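Local coordinates for protein prephenate dehydrogenase (Corynebacterium glutamicum ATCC 13032, PDB 3KTD) that probably catalyses the NAD(P)+-dependent oxidative decarboxylation of prephenate, the step that leads toward tyrosine in its family, and works through a Rossmann-type nucleotide-binding domain, at residues I7-C12 and W168-Q173; A70-A75 and P93-T98; L200-A205 and T231-T236. All blocks are in the same frame, centred on the assembly; numbering follows the deposited sequence.

Contact 1: residues I7-C12 and W168-Q173; sequences ISRPVC and WKDVVQ
A single carboxylate, that of Asp170, gathers three donors from the loop 7-10, which leads into strand 11-14. The first two are hydrogen bonds from Ser8, which holds the carboxylate at both oxygens. The backbone N of Ser8 reaches OD1 of Asp170 over 2.9 Å, coming from above the carboxylate plane, while OG of Ser8 donates to OD2 of Asp170 at 2.7 Å on the syn lone pair. Chi1 of 80° sets OG between the backbone N and the carbonyl carbon.

The ionic part belongs to Arg9. Its chain runs extended from CG to NE and crosses the aspartate at about a right angle, and chi4 of 81° turns the guanidinium so that NH1 of Arg9 meets OD2 of Asp170 at 2.8 Å. The bond lies in the guanidinium plane but above that of the carboxylate, the two planes standing 77° apart: a one-nitrogen salt bridge.

Ile7 packs beside this polar cluster. Its CG2 methyl lies against the carboxylate, and CG1 of Ile7 sits 4.0 Å from CB of Gln173, the two side chains running antiparallel past one another.

Arg9 has further partners in Asp69, through NE, and Ser166, through NH1. Two donors on OD2, one of them cationic, probably keep the buried Asp170 ionised, and this polar and ionic grip on one carboxylate ties helix 162-177 to the entry of the first strand.

Contact 2: residues A70-A75 and P93-T98; sequences ALIVLA and PNNGFT
Chi1 of -58° sets CG1 of Ile72 beside its own backbone N, sending CD1 of Ile72 to within 4.0 Å of CB of Asn95, and chi1 of 65° sets CG of Phe97 between its N and carbonyl carbon. Parallel pairing brings CB of Ile72 and CB of Phe97 to 3.8 Å on the same face of the sheet. On the other face, OG1 of Thr98 stands anti to the backbone N (chi1 -175°), which puts CG2 of Thr98 alongside CG2 of Val73, both leaving the sheet together.

Between these faces, Ile72 N donates to Gly96 O, Thr98 N returns a 2.8 Å bond to Ile72 O, nearly along the carbonyl axis, and Leu74 N closes on Thr98 O at 2.7 Å. Before the strands proper, ND2 of Asn95 points almost straight at Ala70 O, 3.3 Å away, and a water accepts from Gly96 N.

This is the pairing of a beta-alpha-beta crossover in the Rossmann-type sheet, connected by helix 78-91, whose Leu85 packs on Leu74 and Phe97. Val171 of helix 162-177 touches Leu71 and Thr98 on the opposite face, and strands 11-14 and 120-125 flank the pair, Val121 O accepting from OG1 of Thr98.

Contact 3: residues L200-A205 and T231-T236; sequences LTHILA and TRVAGT
Within the helical region assigned to dimerization, the long helix 187-214 is met by the short link between helices 225-230 and 238-247, which makes a 3-10 turn at Val233 and Ala234. No hydrogen bond crosses between the segments; the join is made by carbon contacts centred on Val233. CB of Val233 approaches CD2 of His202 at 3.4 Å, the two side chains crossing at about a right angle. Chi1 of -57° puts CG1 of Val233 beside the N and so CG2 between N and carbonyl carbon. CG2 of Val233 meets CB of Ala205, one helical turn beyond His202, at 3.3 Å and also touches the imidazole at CD2.

CB of Ala234 lies 3.8 Å from Ala205 O, and CG2 of Thr231 approaches the same oxygen. The link holds its own shape, for Val233 O accepts from both N and OG1 of Thr236, the hydroxyl bond being 3.0 Å long and in the carbonyl plane.

Met244 of helix 238-247 touches His202, and Val241 of the same helix touches Thr236. Ser230 of the second subunit touches Thr201 on the long helix. Ser226 of that subunit packs on Val233, so the turn lies between its own long helix and the partner chain.

In the fold
From the N terminus, the chain passes through 7-12 into the first strand of the large sheet, and helix 162-177 comes back against the 7-10 loop at 168-173, so contact 1 closes a loop of 155 intervening residues. Contact 2 is nested inside that loop and closes a much shorter one, of 17 residues. The two touch, with centres about 10 Å apart: strands 11-14 and 71-74 are neighbours, with probable hydrogen bonds from Cys12 N to Leu71 O and from Val73 N to Cys12 O. Contact 3 follows in series, joining 200-205 to 231-236 across 25 residues in the helical region. Its centre lies about 34 Å from that of contact 1, on the opposite side of the chain's centre.

Contact 1: residues I7-C12 and W168-Q173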
loop_
_atom_site.group_PDB
_atom_site.type_symbol
_atom_site.label_atom_id
_atom_site.label_comp_id
_atom_site.label_asym_id
_atom_site.label_seq_id
_atom_site.Cartn_x
_atom_site.Cartn_y
_atom_site.Cartn_z
ATOM N N ILE A 7 20.152 -13.462 28.311
ATOM C CA ILE A 7 18.975 -14.238 28.747
ATOM C C ILE A 7 19.355 -15.277 29.826
ATOM O O ILE A 7 20.197 -16.148 29.604
ATOM C CB ILE A 7 18.261 -14.929 27.529
ATOM C CG1 ILE A 7 18.159 -13.988 26.316
ATOM C CG2 ILE A 7 16.855 -15.395 27.911
ATOM C CD1 ILE A 7 18.012 -14.713 24.989
ATOM N N SER A 8 18.726 -15.174 30.994
ATOM C CA SER A 8 19.033 -16.047 32.135
ATOM C C SER A 8 18.434 -17.460 32.040
ATOM O O SER A 8 18.743 -18.312 32.868
ATOM C CB SER A 8 18.533 -15.403 33.425
ATOM O OG SER A 8 17.141 -15.608 33.581
ATOM N N ARG A 9 17.560 -17.695 31.064
ATOM C CA ARG A 9 16.925 -18.998 30.882
ATOM C C ARG A 9 17.133 -19.492 29.463
ATOM O O ARG A 9 17.259 -18.686 28.542
ATOM C CB ARG A 9 15.419 -18.897 31.100
ATOM C CG ARG A 9 14.973 -18.525 32.485
ATOM C CD ARG A 9 13.471 -18.269 32.487
ATOM N NE ARG A 9 12.900 -18.173 33.831
ATOM C CZ ARG A 9 12.929 -17.086 34.603
ATOM N NH1 ARG A 9 13.515 -15.962 34.193
ATOM N NH2 ARG A 9 12.370 -17.127 35.806
ATOM N N PRO A 10 17.159 -20.823 29.274
ATOM C CA PRO A 10 17.132 -21.337 27.903
ATOM C C PRO A 10 15.733 -21.088 27.322
ATOM O O PRO A 10 14.744 -21.201 28.058
ATOM C CB PRO A 10 17.397 -22.833 28.083
ATOM C CG PRO A 10 16.922 -23.135 29.472
ATOM C CD PRO A 10 17.220 -21.907 30.273
ATOM N N VAL A 11 15.656 -20.710 26.044
ATOM C CA VAL A 11 14.366 -20.424 25.399
ATOM C C VAL A 11 13.797 -21.700 24.782
ATOM O O VAL A 11 14.521 -22.453 24.136
ATOM C CB VAL A 11 14.495 -19.327 24.315
ATOM C CG1 VAL A 11 13.186 -19.143 23.579
ATOM C CG2 VAL A 11 14.928 -18.014 24.930
ATOM N N CYS A 12 12.501 -21.929 24.990
ATOM C CA CYS A 12 11.793 -23.105 24.460
ATOM C C CYS A 12 10.637 -22.681 23.528
ATOM O O CYS A 12 9.574 -22.266 24.004
ATOM C CB CYS A 12 11.267 -23.952 25.620
ATOM S SG CYS A 12 10.325 -25.420 25.152
ATOM N N TRP A 168 9.737 -11.187 32.684
ATOM C CA TRP A 168 9.619 -10.021 31.820
ATOM C C TRP A 168 10.977 -9.613 31.258
ATOM O O TRP A 168 11.091 -9.350 30.062
ATOM C CB TRP A 168 8.997 -8.861 32.591
ATOM C CG TRP A 168 8.833 -7.633 31.788
ATOM C CD1 TRP A 168 7.755 -7.284 31.038
ATOM C CD2 TRP A 168 9.771 -6.565 31.667
ATOM N NE1 TRP A 168 7.967 -6.064 30.450
ATOM C CE2 TRP A 168 9.199 -5.602 30.821
ATOM C CE3 TRP A 168 11.048 -6.331 32.193
ATOM C CZ2 TRP A 168 9.852 -4.426 30.482
ATOM C CZ3 TRP A 168 11.702 -5.152 31.857
ATOM C CH2 TRP A 168 11.100 -4.216 31.009
ATOM N N LYS A 169 11.996 -9.571 32.113
ATOM C CA LYS A 169 13.345 -9.218 31.677
ATOM C C LYS A 169 13.840 -10.151 30.578
ATOM O O LYS A 169 14.226 -9.682 29.504
ATOM C CB LYS A 169 14.322 -9.189 32.852
ATOM C CG LYS A 169 14.139 -7.949 33.725
ATOM C CD LYS A 169 15.250 -7.744 34.774
ATOM C CE LYS A 169 15.036 -8.531 36.061
ATOM N NZ LYS A 169 15.896 -7.970 37.130
ATOM N N ASP A 170 13.798 -11.458 30.817
ATOM C CA ASP A 170 14.241 -12.416 29.801
ATOM C C ASP A 170 13.516 -12.237 28.443
ATOM O O ASP A 170 14.132 -12.368 27.392
ATOM C CB ASP A 170 14.095 -13.857 30.304
ATOM C CG ASP A 170 15.222 -14.279 31.256
ATOM O OD1 ASP A 170 16.311 -13.659 31.270
ATOM O OD2 ASP A 170 15.024 -15.266 31.986
ATOM N N VAL A 171 12.228 -11.917 28.464
ATOM C CA VAL A 171 11.487 -11.724 27.223
ATOM C C VAL A 171 12.044 -10.523 26.469
ATOM O O VAL A 171 12.198 -10.556 25.248
ATOM C CB VAL A 171 9.971 -11.523 27.475
ATOM C CG1 VAL A 171 9.282 -10.965 26.236
ATOM C CG2 VAL A 171 9.323 -12.832 27.920
ATOM N N VAL A 172 12.364 -9.467 27.208
ATOM C CA VAL A 172 12.912 -8.264 26.608
ATOM C C VAL A 172 14.341 -8.524 26.119
ATOM O O VAL A 172 14.724 -8.106 25.017
ATOM C CB VAL A 172 12.882 -7.107 27.602
ATOM C CG1 VAL A 172 13.518 -5.877 27.003
ATOM C CG2 VAL A 172 11.457 -6.818 27.997
ATOM N N GLN A 173 15.123 -9.226 26.932
ATOM C CA GLN A 173 16.479 -9.588 26.547
ATOM C C GLN A 173 16.482 -10.452 25.306
ATOM O O GLN A 173 17.364 -10.317 24.466
ATOM C CB GLN A 173 17.199 -10.314 27.696
ATOM C CG GLN A 173 17.617 -9.388 28.810
ATOM C CD GLN A 173 18.499 -8.282 28.301
ATOM O OE1 GLN A 173 18.114 -7.112 28.302
ATOM N NE2 GLN A 173 19.666 -8.651 27.798
#

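Contact 2: residues A70-A75 and P93-T98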
loop_
_atom_site.group_PDB
_atom_site.type_symbol
_atom_site.label_atom_id
_atom_site.label_comp_id
_atom_site.label_asym_id
_atom_site.label_seq_id
_atom_site.Cartn_x
_atom_site.Cartn_y
_atom_site.Cartn_z
ATOM N N ALA A 70 12.729 -23.157 31.435
ATOM C CA ALA A 70 12.880 -22.431 30.179
ATOM C C ALA A 70 11.785 -21.403 29.995
ATOM O O ALA A 70 10.658 -21.582 30.469
ATOM C CB ALA A 70 12.868 -23.391 28.995
ATOM N N LEU A 71 12.126 -20.323 29.301
ATOM C CA LEU A 71 11.127 -19.355 28.888
ATOM C C LEU A 71 10.447 -19.995 27.689
ATOM O O LEU A 71 11.118 -20.353 26.731
ATOM C CB LEU A 71 11.782 -18.038 28.504
ATOM C CG LEU A 71 10.859 -16.976 27.911
ATOM C CD1 LEU A 71 9.803 -16.533 28.894
ATOM C CD2 LEU A 71 11.705 -15.798 27.440
ATOM N N ILE A 72 9.130 -20.172 27.758
ATOM C CA ILE A 72 8.384 -20.840 26.693
ATOM C C ILE A 72 7.744 -19.820 25.752
ATOM O O ILE A 72 6.965 -18.974 26.189
ATOM C CB ILE A 72 7.269 -21.738 27.264
ATOM C CG1 ILE A 72 7.850 -22.789 28.210
ATOM C CG2 ILE A 72 6.502 -22.417 26.144
ATOM C CD1 ILE A 72 6.817 -23.766 28.757
ATOM N N VAL A 73 8.063 -19.896 24.463
ATOM C CA VAL A 73 7.467 -18.991 23.485
ATOM C C VAL A 73 6.361 -19.728 22.739
ATOM O O VAL A 73 6.619 -20.732 22.072
ATOM C CB VAL A 73 8.512 -18.483 22.470
ATOM C CG1 VAL A 73 7.838 -17.651 21.388
ATOM C CG2 VAL A 73 9.599 -17.679 23.164
ATOM N N LEU A 74 5.127 -19.255 22.862
ATOM C CA LEU A 74 4.031 -19.869 22.125
ATOM C C LEU A 74 3.958 -19.164 20.777
ATOM O O LEU A 74 3.313 -18.127 20.638
ATOM C CB LEU A 74 2.709 -19.780 22.892
ATOM C CG LEU A 74 2.744 -20.250 24.352
ATOM C CD1 LEU A 74 1.319 -20.383 24.888
ATOM C CD2 LEU A 74 3.488 -21.557 24.510
ATOM N N ALA A 75 4.659 -19.743 19.799
ATOM C CA ALA A 75 4.774 -19.209 18.439
ATOM C C ALA A 75 3.768 -19.889 17.516
ATOM O O ALA A 75 4.131 -20.537 16.531
ATOM C CB ALA A 75 6.199 -19.410 17.922
ATOM N N PRO A 93 3.703 -25.916 34.799
ATOM C CA PRO A 93 2.859 -24.925 35.455
ATOM C C PRO A 93 3.618 -23.790 36.132
ATOM O O PRO A 93 3.019 -22.752 36.417
ATOM C CB PRO A 93 2.089 -25.745 36.506
ATOM C CG PRO A 93 2.618 -27.150 36.428
ATOM C CD PRO A 93 3.879 -27.110 35.637
ATOM N N ASN A 94 4.909 -23.982 36.391
ATOM C CA ASN A 94 5.711 -22.950 37.041
ATOM C C ASN A 94 6.594 -22.170 36.061
ATOM O O ASN A 94 7.148 -21.141 36.423
ATOM C CB ASN A 94 6.556 -23.556 38.185
ATOM C CG ASN A 94 7.148 -22.485 39.110
ATOM O OD1 ASN A 94 6.489 -21.493 39.438
ATOM N ND2 ASN A 94 8.395 -22.680 39.523
ATOM N N ASN A 95 6.718 -22.645 34.829
ATOM C CA ASN A 95 7.532 -21.947 33.833
ATOM C C ASN A 95 6.948 -20.609 33.407
ATOM O O ASN A 95 5.732 -20.450 33.352
ATOM C CB ASN A 95 7.705 -22.798 32.576
ATOM C CG ASN A 95 8.469 -24.046 32.836
ATOM O OD1 ASN A 95 8.042 -24.885 33.623
ATOM N ND2 ASN A 95 9.620 -24.182 32.197
ATOM N N GLY A 96 7.821 -19.653 33.114
ATOM C CA GLY A 96 7.403 -18.387 32.513
ATOM C C GLY A 96 7.146 -18.604 31.024
ATOM O O GLY A 96 7.685 -19.551 30.437
ATOM N N PHE A 97 6.327 -17.750 30.407
ATOM C CA PHE A 97 6.028 -17.913 28.991
ATOM C C PHE A 97 5.470 -16.667 28.306
ATOM O O PHE A 97 4.839 -15.825 28.936
ATOM C CB PHE A 97 5.054 -19.080 28.794
ATOM C CG PHE A 97 3.713 -18.846 29.394
ATOM C CD1 PHE A 97 3.478 -19.138 30.736
ATOM C CD2 PHE A 97 2.675 -18.323 28.624
ATOM C CE1 PHE A 97 2.226 -18.916 31.302
ATOM C CE2 PHE A 97 1.424 -18.094 29.175
ATOM C CZ PHE A 97 1.194 -18.393 30.520
ATOM N N THR A 98 5.685 -16.584 26.993
ATOM C CA THR A 98 5.215 -15.465 26.194
ATOM C C THR A 98 4.597 -15.956 24.889
ATOM O O THR A 98 4.809 -17.100 24.500
ATOM C CB THR A 98 6.359 -14.486 25.903
ATOM O OG1 THR A 98 5.846 -13.341 25.212
ATOM C CG2 THR A 98 7.455 -15.147 25.085
HETATM O O HOH W 1 10.454 -20.275 33.227
#

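Contact 3: residues L200-A205 and T231-T236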
loop_
_atom_site.group_PDB
_atom_site.type_symbol
_atom_site.label_atom_id
_atom_site.label_comp_id
_atom_site.label_asym_id
_atom_site.label_seq_id
_atom_site.Cartn_x
_atom_site.Cartn_y
_atom_site.Cartn_z
ATOM N N LEU A 200 -7.339 -2.466 10.261
ATOM C CA LEU A 200 -8.051 -1.614 9.303
ATOM C C LEU A 200 -7.307 -1.632 7.976
ATOM O O LEU A 200 -7.935 -1.621 6.912
ATOM C CB LEU A 200 -8.164 -0.174 9.812
ATOM C CG LEU A 200 -8.848 0.860 8.899
ATOM C CD1 LEU A 200 -10.337 0.556 8.713
ATOM C CD2 LEU A 200 -8.658 2.268 9.460
ATOM N N THR A 201 -5.969 -1.673 8.040
ATOM C CA THR A 201 -5.148 -1.733 6.827
ATOM C C THR A 201 -5.612 -2.919 5.999
ATOM O O THR A 201 -5.877 -2.795 4.796
ATOM C CB THR A 201 -3.647 -1.857 7.140
ATOM O OG1 THR A 201 -3.232 -0.739 7.929
ATOM C CG2 THR A 201 -2.803 -1.911 5.855
ATOM N N HIS A 202 -5.750 -4.064 6.662
ATOM C CA HIS A 202 -6.234 -5.280 5.993
ATOM C C HIS A 202 -7.684 -5.179 5.495
ATOM O O HIS A 202 -7.972 -5.642 4.405
ATOM C CB HIS A 202 -6.046 -6.504 6.889
ATOM C CG HIS A 202 -4.623 -6.961 6.977
ATOM N ND1 HIS A 202 -3.833 -6.735 8.082
ATOM C CD2 HIS A 202 -3.838 -7.601 6.078
ATOM C CE1 HIS A 202 -2.629 -7.234 7.868
ATOM N NE2 HIS A 202 -2.605 -7.761 6.657
ATOM N N ILE A 203 -8.573 -4.565 6.273
ATOM C CA ILE A 203 -9.966 -4.419 5.867
ATOM C C ILE A 203 -10.074 -3.557 4.601
ATOM O O ILE A 203 -10.778 -3.917 3.665
ATOM C CB ILE A 203 -10.822 -3.768 6.954
ATOM C CG1 ILE A 203 -10.954 -4.674 8.177
ATOM C CG2 ILE A 203 -12.211 -3.481 6.420
ATOM C CD1 ILE A 203 -11.857 -5.864 7.966
ATOM N N LEU A 204 -9.370 -2.428 4.584
ATOM C CA LEU A 204 -9.379 -1.522 3.442
ATOM C C LEU A 204 -8.774 -2.185 2.207
ATOM O O LEU A 204 -9.249 -1.969 1.089
ATOM C CB LEU A 204 -8.630 -0.230 3.763
ATOM C CG LEU A 204 -9.188 0.636 4.899
ATOM C CD1 LEU A 204 -8.298 1.825 5.155
ATOM C CD2 LEU A 204 -10.601 1.101 4.605
ATOM N N ALA A 205 -7.740 -2.999 2.414
ATOM C CA ALA A 205 -7.103 -3.744 1.326
ATOM C C ALA A 205 -8.077 -4.721 0.640
ATOM O O ALA A 205 -8.117 -4.814 -0.594
ATOM C CB ALA A 205 -5.903 -4.478 1.845
ATOM N N THR A 231 -3.491 -3.167 -2.413
ATOM C CA THR A 231 -4.227 -4.438 -2.337
ATOM C C THR A 231 -3.330 -5.653 -2.029
ATOM O O THR A 231 -3.813 -6.788 -2.024
ATOM C CB THR A 231 -5.029 -4.718 -3.626
ATOM O OG1 THR A 231 -4.152 -4.739 -4.756
ATOM C CG2 THR A 231 -6.090 -3.654 -3.835
ATOM N N ARG A 232 -2.048 -5.416 -1.739
ATOM C CA ARG A 232 -1.084 -6.508 -1.525
ATOM C C ARG A 232 -1.460 -7.418 -0.373
ATOM O O ARG A 232 -1.485 -8.633 -0.534
ATOM C CB ARG A 232 0.329 -5.972 -1.297
ATOM C CG ARG A 232 1.394 -7.086 -1.166
ATOM C CD ARG A 232 2.833 -6.565 -0.934
ATOM N NE ARG A 232 3.109 -5.276 -1.584
ATOM C CZ ARG A 232 3.158 -5.064 -2.904
ATOM N NH1 ARG A 232 2.926 -6.048 -3.778
ATOM N NH2 ARG A 232 3.414 -3.840 -3.356
ATOM N N VAL A 233 -1.759 -6.831 0.779
ATOM C CA VAL A 233 -2.112 -7.620 1.964
ATOM C C VAL A 233 -3.458 -8.355 1.849
ATOM O O VAL A 233 -3.802 -9.157 2.727
ATOM C CB VAL A 233 -2.105 -6.772 3.242
ATOM C CG1 VAL A 233 -0.750 -6.132 3.426
ATOM C CG2 VAL A 233 -3.195 -5.720 3.187
ATOM N N ALA A 234 -4.209 -8.079 0.780
ATOM C CA ALA A 234 -5.439 -8.812 0.468
ATOM C C ALA A 234 -5.077 -10.191 -0.061
ATOM O O ALA A 234 -5.952 -11.036 -0.277
ATOM C CB ALA A 234 -6.247 -8.077 -0.562
ATOM N N GLY A 235 -3.780 -10.385 -0.308
ATOM C CA GLY A 235 -3.236 -11.668 -0.697
ATOM C C GLY A 235 -3.011 -12.566 0.503
ATOM O O GLY A 235 -2.955 -13.781 0.344
ATOM N N THR A 236 -2.878 -11.998 1.705
ATOM C CA THR A 236 -2.689 -12.849 2.886
ATOM C C THR A 236 -3.905 -13.762 3.049
ATOM O O THR A 236 -4.946 -13.575 2.409
ATOM C CB THR A 236 -2.404 -12.095 4.226
ATOM O OG1 THR A 236 -3.578 -11.407 4.664
ATOM C CG2 THR A 236 -1.214 -11.123 4.106
#